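Local coordinates for endo-xylogalacturonan hydrolase A (Aspergillus tubingensis, PDB 4C2L), which hydrolyses xylogalacturonan, the xylose-substituted galacturonan backbone found in the hairy regions of pectin, as a secreted family 28 glycoside hydrolase, at residues A[76-84]-A[113-123]; A[83-91]-A[128-136]. All coordinates share one frame; numbering follows the deposited sequence.

From the N terminus the chain runs along strand 77-80, through the short helix 84-87 and the turn after it, and one coil later along strand 112-114 and helix 118-126 into the approach to strand 134-139. Contact 1 closes the first loop, joining 76-84 to 113-123; contact 2 joins 83-91 to 128-136. The segments alternate, so the two loops cross, and D83 and T84 belong to both. Contact 1 pairs successive strands of the right-handed parallel beta-helix and brings in helix 118-126, whereas contact 2 fastens the loop ahead of strand 95-97 to the segment entering strand 134-139. W87 NE1 hydrogen-bonds to A81 O, and the indole packs on F80, bridging the two.

Contact 1. Residues A[76-84]-A[113-123]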
loop_
_atom_site.group_PDB
_atom_site.type_symbol
_atom_site.label_atom_id
_atom_site.label_comp_id
_atom_site.label_asym_id
_atom_site.label_seq_id
_atom_site.Cartn_x
_atom_site.Cartn_y
_atom_site.Cartn_z
ATOM N N GLY A 76 23.648 2.799 5.266
ATOM C CA GLY A 76 23.614 2.473 6.680
ATOM C C GLY A 76 22.196 2.389 7.203
ATOM O O GLY A 76 21.237 2.208 6.438
ATOM N N LEU A 77 22.074 2.550 8.515
ATOM C CA LEU A 77 20.798 2.458 9.209
ATOM C C LEU A 77 20.308 3.860 9.558
ATOM O O LEU A 77 21.051 4.640 10.149
ATOM C CB LEU A 77 20.984 1.654 10.503
ATOM C CG LEU A 77 19.771 1.576 11.466
ATOM C CD1 LEU A 77 18.538 1.010 10.749
ATOM C CD2 LEU A 77 20.124 0.757 12.699
ATOM N N LEU A 78 19.085 4.191 9.143
ATOM C CA LEU A 78 18.430 5.422 9.597
ATOM C C LEU A 78 17.376 4.967 10.570
ATOM O O LEU A 78 16.395 4.326 10.172
ATOM C CB LEU A 78 17.758 6.169 8.432
ATOM C CG LEU A 78 18.605 6.497 7.195
ATOM C CD1 LEU A 78 17.867 7.398 6.215
ATOM C CD2 LEU A 78 19.915 7.137 7.594
ATOM N N LYS A 79 17.588 5.259 11.850
ATOM C CA LYS A 79 16.700 4.755 12.865
ATOM C C LYS A 79 15.874 5.891 13.444
ATOM O O LYS A 79 16.419 6.780 14.099
ATOM C CB LYS A 79 17.481 4.054 13.976
ATOM C CG LYS A 79 16.530 3.489 15.029
ATOM C CD LYS A 79 17.228 2.591 16.012
ATOM C CE LYS A 79 16.209 1.850 16.860
ATOM N NZ LYS A 79 16.933 1.164 17.966
ATOM N N PHE A 80 14.566 5.859 13.185
ATOM C CA PHE A 80 13.660 6.849 13.787
ATOM C C PHE A 80 13.400 6.601 15.260
ATOM O O PHE A 80 13.338 5.458 15.709
ATOM C CB PHE A 80 12.327 6.871 13.049
ATOM C CG PHE A 80 12.369 7.665 11.798
ATOM C CD1 PHE A 80 12.245 9.057 11.843
ATOM C CD2 PHE A 80 12.540 7.039 10.556
ATOM C CE1 PHE A 80 12.289 9.803 10.671
ATOM C CE2 PHE A 80 12.584 7.793 9.389
ATOM C CZ PHE A 80 12.455 9.168 9.448
ATOM N N ALA A 81 13.242 7.691 16.014
ATOM C CA ALA A 81 12.785 7.600 17.398
ATOM C C ALA A 81 11.352 7.098 17.449
ATOM O O ALA A 81 10.551 7.443 16.585
ATOM C CB ALA A 81 12.855 8.966 18.054
ATOM N N SER A 82 11.030 6.297 18.462
ATOM C CA SER A 82 9.636 5.877 18.678
ATOM C C SER A 82 8.772 7.044 19.164
ATOM O O SER A 82 7.603 7.144 18.797
ATOM C CB SER A 82 9.585 4.720 19.676
ATOM O OG SER A 82 10.138 5.146 20.920
ATOM N N ASP A 83 9.367 7.905 19.997
ATOM C CA ASP A 83 8.734 9.097 20.623
ATOM C C ASP A 83 7.263 9.287 20.236
ATOM O O ASP A 83 6.931 10.109 19.378
ATOM C CB ASP A 83 9.571 10.328 20.255
ATOM C CG ASP A 83 9.274 11.555 21.118
ATOM O OD1 ASP A 83 8.224 11.626 21.804
ATOM O OD2 ASP A 83 10.114 12.489 21.074
ATOM N N THR A 84 6.369 8.525 20.866
ATOM C CA THR A 84 4.965 8.574 20.442
ATOM C C THR A 84 4.295 9.947 20.632
ATOM O O THR A 84 3.420 10.298 19.860
ATOM C CB THR A 84 4.111 7.451 21.074
ATOM O OG1 THR A 84 4.225 7.502 22.500
ATOM C CG2 THR A 84 4.589 6.101 20.568
ATOM N N ILE A 113 15.830 1.687 6.585
ATOM C CA ILE A 113 15.100 2.774 7.244
ATOM C C ILE A 113 14.213 2.071 8.259
ATOM O O ILE A 113 13.313 1.313 7.889
ATOM C CB ILE A 113 14.254 3.606 6.245
ATOM C CG1 ILE A 113 15.150 4.191 5.143
ATOM C CG2 ILE A 113 13.487 4.713 6.980
ATOM C CD1 ILE A 113 14.382 4.783 3.963
ATOM N N ASP A 114 14.472 2.326 9.535
ATOM C CA ASP A 114 13.778 1.661 10.628
ATOM C C ASP A 114 12.789 2.650 11.245
ATOM O O ASP A 114 13.208 3.580 11.937
ATOM C CB ASP A 114 14.815 1.196 11.674
ATOM C CG ASP A 114 14.200 0.401 12.838
ATOM O OD1 ASP A 114 12.965 0.288 12.945
ATOM O OD2 ASP A 114 14.983 -0.129 13.671
ATOM N N GLY A 115 11.489 2.427 11.025
ATOM C CA GLY A 115 10.443 3.275 11.604
ATOM C C GLY A 115 10.199 3.113 13.087
ATOM O O GLY A 115 9.483 3.925 13.681
ATOM N N ASN A 116 10.783 2.070 13.687
ATOM C CA ASN A 116 10.753 1.858 15.132
ATOM C C ASN A 116 9.318 1.873 15.655
ATOM O O ASN A 116 9.003 2.533 16.648
ATOM C CB ASN A 116 11.620 2.929 15.823
ATOM C CG ASN A 116 12.093 2.526 17.211
ATOM O OD1 ASN A 116 11.820 1.423 17.699
ATOM N ND2 ASN A 116 12.833 3.439 17.857
ATOM N N GLY A 117 8.456 1.114 14.984
ATOM C CA GLY A 117 7.018 1.241 15.154
ATOM C C GLY A 117 6.395 0.537 16.342
ATOM O O GLY A 117 5.209 0.699 16.581
ATOM N N GLN A 118 7.169 -0.255 17.085
ATOM C CA GLN A 118 6.561 -1.103 18.133
ATOM C C GLN A 118 5.718 -0.298 19.117
ATOM O O GLN A 118 4.586 -0.681 19.430
ATOM C CB GLN A 118 7.633 -1.878 18.922
ATOM C CG GLN A 118 7.024 -2.886 19.895
ATOM C CD GLN A 118 6.360 -4.067 19.185
ATOM O OE1 GLN A 118 6.969 -4.712 18.323
ATOM N NE2 GLN A 118 5.108 -4.353 19.538
ATOM N N ASP A 119 6.281 0.794 19.626
ATOM C CA ASP A 119 5.559 1.581 20.620
ATOM C C ASP A 119 4.239 2.112 20.056
ATOM O O ASP A 119 3.222 2.118 20.754
ATOM C CB ASP A 119 6.415 2.735 21.140
ATOM C CG ASP A 119 7.534 2.275 22.055
ATOM O OD1 ASP A 119 7.637 1.066 22.363
ATOM O OD2 ASP A 119 8.331 3.145 22.457
ATOM N N ALA A 120 4.270 2.551 18.800
ATOM C CA ALA A 120 3.072 3.047 18.130
ATOM C C ALA A 120 2.036 1.938 18.008
ATOM O O ALA A 120 0.845 2.176 18.224
ATOM C CB ALA A 120 3.416 3.624 16.762
ATOM N N TRP A 121 2.469 0.721 17.666
ATOM C CA TRP A 121 1.482 -0.362 17.533
ATOM C C TRP A 121 0.846 -0.692 18.849
ATOM O O TRP A 121 -0.341 -0.977 18.917
ATOM C CB TRP A 121 2.097 -1.627 16.950
ATOM C CG TRP A 121 2.810 -1.412 15.653
ATOM C CD1 TRP A 121 2.517 -0.477 14.654
ATOM C CD2 TRP A 121 3.971 -2.158 15.159
ATOM N NE1 TRP A 121 3.416 -0.592 13.613
ATOM C CE2 TRP A 121 4.302 -1.592 13.857
ATOM C CE3 TRP A 121 4.756 -3.205 15.670
ATOM C CZ2 TRP A 121 5.383 -2.059 13.100
ATOM C CZ3 TRP A 121 5.825 -3.677 14.895
ATOM C CH2 TRP A 121 6.131 -3.122 13.641
ATOM N N ASP A 122 1.636 -0.664 19.915
ATOM C CA ASP A 122 1.112 -0.991 21.240
ATOM C C ASP A 122 0.187 0.100 21.759
ATOM O O ASP A 122 -0.857 -0.196 22.352
ATOM C CB ASP A 122 2.262 -1.243 22.218
ATOM C CG ASP A 122 3.035 -2.522 21.895
ATOM O OD1 ASP A 122 2.453 -3.517 21.438
ATOM O OD2 ASP A 122 4.239 -2.538 22.148
ATOM N N LEU A 123 0.548 1.360 21.514
ATOM C CA LEU A 123 -0.313 2.483 21.887
ATOM C C LEU A 123 -1.625 2.453 21.104
ATOM O O LEU A 123 -2.701 2.565 21.680
ATOM C CB LEU A 123 0.404 3.816 21.681
ATOM C CG LEU A 123 -0.352 5.088 22.072
ATOM C CD1 LEU A 123 -0.880 5.009 23.502
ATOM C CD2 LEU A 123 0.582 6.284 21.921
HETATM O O HOH W 1 13.942 -0.051 18.661
HETATM O O HOH W 2 8.591 5.926 15.191
#
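L78 and K79 lie beside I113 and D114 as parallel strand neighbours, joined by two backbone hydrogen bonds: D114 N gives to L78 O at 2.8 Å, almost perfectly straight, and F80 N to D114 O at 2.9 Å. Where the strands end, the amide of N116 takes over from the backbone. Its ND2 donates to F80 O over 3.0 Å, in the carbonyl plane and close to its own amide plane; CG lies anti to the backbone N (chi1 -158°), which carries the amide across to 76-84. The carboxylate of D114 braces this bend from within, because OD1 accepts from N116 N in an Asx turn, met from above the carboxylate plane. Such pairing of successive coils is the repeating element of the right-handed parallel beta-helix of family 28; L77 and K79 also bond to the preceding coil at strand 55-58. On the face of L78 and I113, L78 CD1 approaches I113 CG1 (4.3 Å), I113 CG2 meets the edge of the F80 ring at CE2, 4.0 Å away, and L135 covers both F80 and I113. Among the charged groups, the extended K79 runs alongside D114, yet NZ stops 4.9 Å from D114 OD2, too far for a salt bridge, and K152 makes a long, weak ion pair with the same carboxylate. Water links the segments twice: one molecule donates to both A81 O and G115 O, another donates to N116 OD1 and accepts weakly from K79 NZ. Beyond the strands, helix 118-126 supplies the partners. S82 OG stands 3.1 Å from D119 OD2, while T84 lays its methyl CG2 against D119 CB, and its CB packs on L123 CD2 at 3.8 Å.

Contact 2. Residues A[83-91]-A[128-136]; sequences DTDYWSGRT and SSYSRPTLL. With SO4 (sulfate ion), chain F.
The short helix 84-87 and the type II turn W87-R90 that follows it lie against the extended segment leading into strand 134-139, with Y130 reaching from that segment to the helix. Y130 OH donates to T84 O at 2.7 Å, in the carbonyl plane and on a lone pair, and thereby uses an oxygen that also takes a weak helical bond from S88 N. With CG anti to the backbone N (chi1 -177°), the phenol extends to the helix, and S88 CB rests 3.7 Å from its CE1. At the turn, G89, at positive phi, donates its N-H to S131 O over 2.9 Å, from above the carbonyl plane. Further along, the direction reverses and T134 N donates to T91 O at 3.0 Å. These bonds fasten one coil of the beta-helix to the next just before strands 95-97 and 134-139 pair in parallel. Between the two bonds sits P133: its CG packs on W87 CE3 at 3.7 Å, the two side chains crossing at about a right angle, while its CA makes a CA-H...O contact with R90 O (3.1 Å). One water joins S88 OG to S131 N, and another donates to R90 O and contacts S131 OG. A sulfate, probably from the crystallisation liquor, is held by R90 NH1 at O4 (2.8 Å), in the guanidinium plane, and by T91 N at O3. R132 sets off away from 83-91; its guanidinium bonds to P155 O, K186 O and N187 OD1, and its side chain comes within about 8 Å of that of D210, the probable proton donor.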
loop_
_atom_site.group_PDB
_atom_site.type_symbol
_atom_site.label_atom_id
_atom_site.label_comp_id
_atom_site.label_asym_id
_atom_site.label_seq_id
_atom_site.Cartn_x
_atom_site.Cartn_y
_atom_site.Cartn_z
ATOM N N ASP A 83 9.367 7.905 19.997
ATOM C CA ASP A 83 8.734 9.097 20.623
ATOM C C ASP A 83 7.263 9.287 20.236
ATOM O O ASP A 83 6.931 10.109 19.378
ATOM C CB ASP A 83 9.571 10.328 20.255
ATOM C CG ASP A 83 9.274 11.555 21.118
ATOM O OD1 ASP A 83 8.224 11.626 21.804
ATOM O OD2 ASP A 83 10.114 12.489 21.074
ATOM N N THR A 84 6.369 8.525 20.866
ATOM C CA THR A 84 4.965 8.574 20.442
ATOM C C THR A 84 4.295 9.947 20.632
ATOM O O THR A 84 3.420 10.298 19.860
ATOM C CB THR A 84 4.111 7.451 21.074
ATOM O OG1 THR A 84 4.225 7.502 22.500
ATOM C CG2 THR A 84 4.589 6.101 20.568
ATOM N N ASP A 85 4.708 10.707 21.652
ATOM C CA ASP A 85 4.169 12.050 21.854
ATOM C C ASP A 85 4.557 12.945 20.681
ATOM O O ASP A 85 3.750 13.754 20.209
ATOM C CB ASP A 85 4.716 12.683 23.144
ATOM C CG ASP A 85 4.046 12.158 24.413
ATOM O OD1 ASP A 85 3.072 11.384 24.343
ATOM O OD2 ASP A 85 4.515 12.545 25.506
ATOM N N TYR A 86 5.802 12.823 20.223
ATOM C CA TYR A 86 6.249 13.653 19.101
ATOM C C TYR A 86 5.482 13.318 17.809
ATOM O O TYR A 86 5.003 14.212 17.095
ATOM C CB TYR A 86 7.763 13.522 18.876
ATOM C CG TYR A 86 8.205 14.268 17.645
ATOM C CD1 TYR A 86 8.479 15.648 17.699
ATOM C CD2 TYR A 86 8.294 13.616 16.394
ATOM C CE1 TYR A 86 8.854 16.342 16.556
ATOM C CE2 TYR A 86 8.662 14.305 15.258
ATOM C CZ TYR A 86 8.948 15.656 15.336
ATOM O OH TYR A 86 9.323 16.326 14.199
ATOM N N TRP A 87 5.377 12.030 17.507
ATOM C CA TRP A 87 4.783 11.597 16.241
ATOM C C TRP A 87 3.291 11.708 16.197
ATOM O O TRP A 87 2.694 11.642 15.115
ATOM C CB TRP A 87 5.200 10.149 15.945
ATOM C CG TRP A 87 6.662 10.072 15.632
ATOM C CD1 TRP A 87 7.672 9.448 16.366
ATOM C CD2 TRP A 87 7.337 10.685 14.491
ATOM N NE1 TRP A 87 8.895 9.627 15.754
ATOM C CE2 TRP A 87 8.762 10.358 14.627
ATOM C CE3 TRP A 87 6.920 11.446 13.408
ATOM C CZ2 TRP A 87 9.706 10.782 13.698
ATOM C CZ3 TRP A 87 7.881 11.858 12.471
ATOM C CH2 TRP A 87 9.240 11.535 12.619
ATOM N N SER A 88 2.670 11.893 17.358
ATOM C CA SER A 88 1.207 11.953 17.451
ATOM C C SER A 88 0.583 12.935 16.438
ATOM O O SER A 88 0.875 14.131 16.466
ATOM C CB SER A 88 0.792 12.354 18.878
ATOM O OG SER A 88 -0.615 12.296 18.995
ATOM N N GLY A 89 -0.273 12.416 15.561
ATOM C CA GLY A 89 -0.976 13.225 14.570
ATOM C C GLY A 89 -0.135 13.781 13.427
ATOM O O GLY A 89 -0.637 14.565 12.611
ATOM N N ARG A 90 1.139 13.409 13.364
ATOM C CA ARG A 90 2.001 13.900 12.301
ATOM C C ARG A 90 1.761 13.150 10.997
ATOM O O ARG A 90 1.463 11.957 10.998
ATOM C CB ARG A 90 3.477 13.828 12.708
ATOM C CG ARG A 90 3.808 14.803 13.833
ATOM C CD ARG A 90 5.306 15.065 13.921
ATOM N NE ARG A 90 5.582 16.062 14.960
ATOM C CZ ARG A 90 5.479 17.385 14.789
ATOM N NH1 ARG A 90 5.106 17.905 13.615
ATOM N NH2 ARG A 90 5.739 18.186 15.815
ATOM N N THR A 91 1.914 13.857 9.882
ATOM C CA THR A 91 1.667 13.279 8.572
ATOM C C THR A 91 2.740 12.285 8.125
ATOM O O THR A 91 2.420 11.195 7.641
ATOM C CB THR A 91 1.514 14.404 7.533
ATOM O OG1 THR A 91 0.326 15.137 7.854
ATOM C CG2 THR A 91 1.398 13.836 6.103
ATOM N N SER A 128 -7.347 3.597 20.016
ATOM C CA SER A 128 -7.524 3.678 18.577
ATOM C C SER A 128 -7.548 5.132 18.072
ATOM O O SER A 128 -7.541 5.352 16.875
ATOM C CB SER A 128 -8.812 2.954 18.168
ATOM O OG SER A 128 -9.919 3.632 18.732
ATOM N N SER A 129 -7.564 6.110 18.976
ATOM C CA SER A 129 -7.535 7.511 18.562
ATOM C C SER A 129 -6.101 7.982 18.276
ATOM O O SER A 129 -5.902 9.095 17.780
ATOM C CB SER A 129 -8.205 8.418 19.603
ATOM O OG SER A 129 -7.366 8.618 20.725
ATOM N N TYR A 130 -5.108 7.156 18.614
ATOM C CA TYR A 130 -3.721 7.532 18.351
ATOM C C TYR A 130 -3.473 7.565 16.832
ATOM O O TYR A 130 -3.727 6.584 16.129
ATOM C CB TYR A 130 -2.735 6.598 19.072
ATOM C CG TYR A 130 -1.304 7.029 18.863
ATOM C CD1 TYR A 130 -0.874 8.286 19.291
ATOM C CD2 TYR A 130 -0.384 6.194 18.221
ATOM C CE1 TYR A 130 0.433 8.708 19.099
ATOM C CE2 TYR A 130 0.936 6.607 18.033
ATOM C CZ TYR A 130 1.330 7.872 18.457
ATOM O OH TYR A 130 2.633 8.318 18.253
ATOM N N SER A 131 -2.989 8.704 16.338
ATOM C CA SER A 131 -2.805 8.950 14.917
ATOM C C SER A 131 -1.307 8.888 14.608
ATOM O O SER A 131 -0.506 9.591 15.233
ATOM C CB SER A 131 -3.364 10.339 14.561
ATOM O OG SER A 131 -3.175 10.643 13.197
ATOM N N ARG A 132 -0.954 8.010 13.668
ATOM C CA ARG A 132 0.455 7.698 13.361
ATOM C C ARG A 132 0.883 8.207 11.984
ATOM O O ARG A 132 0.084 8.217 11.040
ATOM C CB ARG A 132 0.675 6.180 13.398
ATOM C CG ARG A 132 0.371 5.543 14.743
ATOM C CD ARG A 132 0.188 4.047 14.577
ATOM N NE ARG A 132 -1.143 3.766 14.023
ATOM C CZ ARG A 132 -1.494 2.624 13.444
ATOM N NH1 ARG A 132 -0.606 1.647 13.282
ATOM N NH2 ARG A 132 -2.748 2.459 13.017
ATOM N N PRO A 133 2.167 8.583 11.846
ATOM C CA PRO A 133 2.669 9.080 10.567
ATOM C C PRO A 133 2.969 7.966 9.558
ATOM O O PRO A 133 3.212 6.828 9.951
ATOM C CB PRO A 133 3.990 9.756 10.957
ATOM C CG PRO A 133 4.453 8.963 12.151
ATOM C CD PRO A 133 3.191 8.636 12.908
ATOM N N THR A 134 2.991 8.334 8.281
ATOM C CA THR A 134 3.487 7.481 7.187
ATOM C C THR A 134 4.995 7.569 7.129
ATOM O O THR A 134 5.559 8.656 7.312
ATOM C CB THR A 134 2.876 7.988 5.876
ATOM O OG1 THR A 134 1.468 7.767 5.975
ATOM C CG2 THR A 134 3.477 7.288 4.617
ATOM N N LEU A 135 5.653 6.435 6.876
ATOM C CA LEU A 135 7.118 6.402 6.907
ATOM C C LEU A 135 7.745 7.212 5.758
ATOM O O LEU A 135 8.623 8.059 6.016
ATOM C CB LEU A 135 7.614 4.940 6.883
ATOM C CG LEU A 135 9.126 4.781 6.789
ATOM C CD1 LEU A 135 9.775 5.294 8.074
ATOM C CD2 LEU A 135 9.444 3.309 6.574
ATOM N N LEU A 136 7.326 6.950 4.508
ATOM C CA LEU A 136 7.817 7.694 3.339
ATOM C C LEU A 136 6.600 8.285 2.633
ATOM O O LEU A 136 5.783 7.558 2.037
ATOM C CB LEU A 136 8.592 6.773 2.384
ATOM C CG LEU A 136 9.160 7.450 1.127
ATOM C CD1 LEU A 136 10.061 8.642 1.481
ATOM C CD2 LEU A 136 9.947 6.421 0.335
HETATM S S SO4 F . 2.947 17.469 10.925
HETATM O O1 SO4 F . 2.109 17.472 12.151
HETATM O O2 SO4 F . 3.160 18.879 10.526
HETATM O O3 SO4 F . 2.218 16.731 9.872
HETATM O O4 SO4 F . 4.262 16.839 11.199
HETATM O O HOH W 3 -2.776 11.075 17.983
HETATM O O HOH W 4 -1.159 11.222 11.557
HETATM O O HOH W 5 0.039 10.214 6.980
#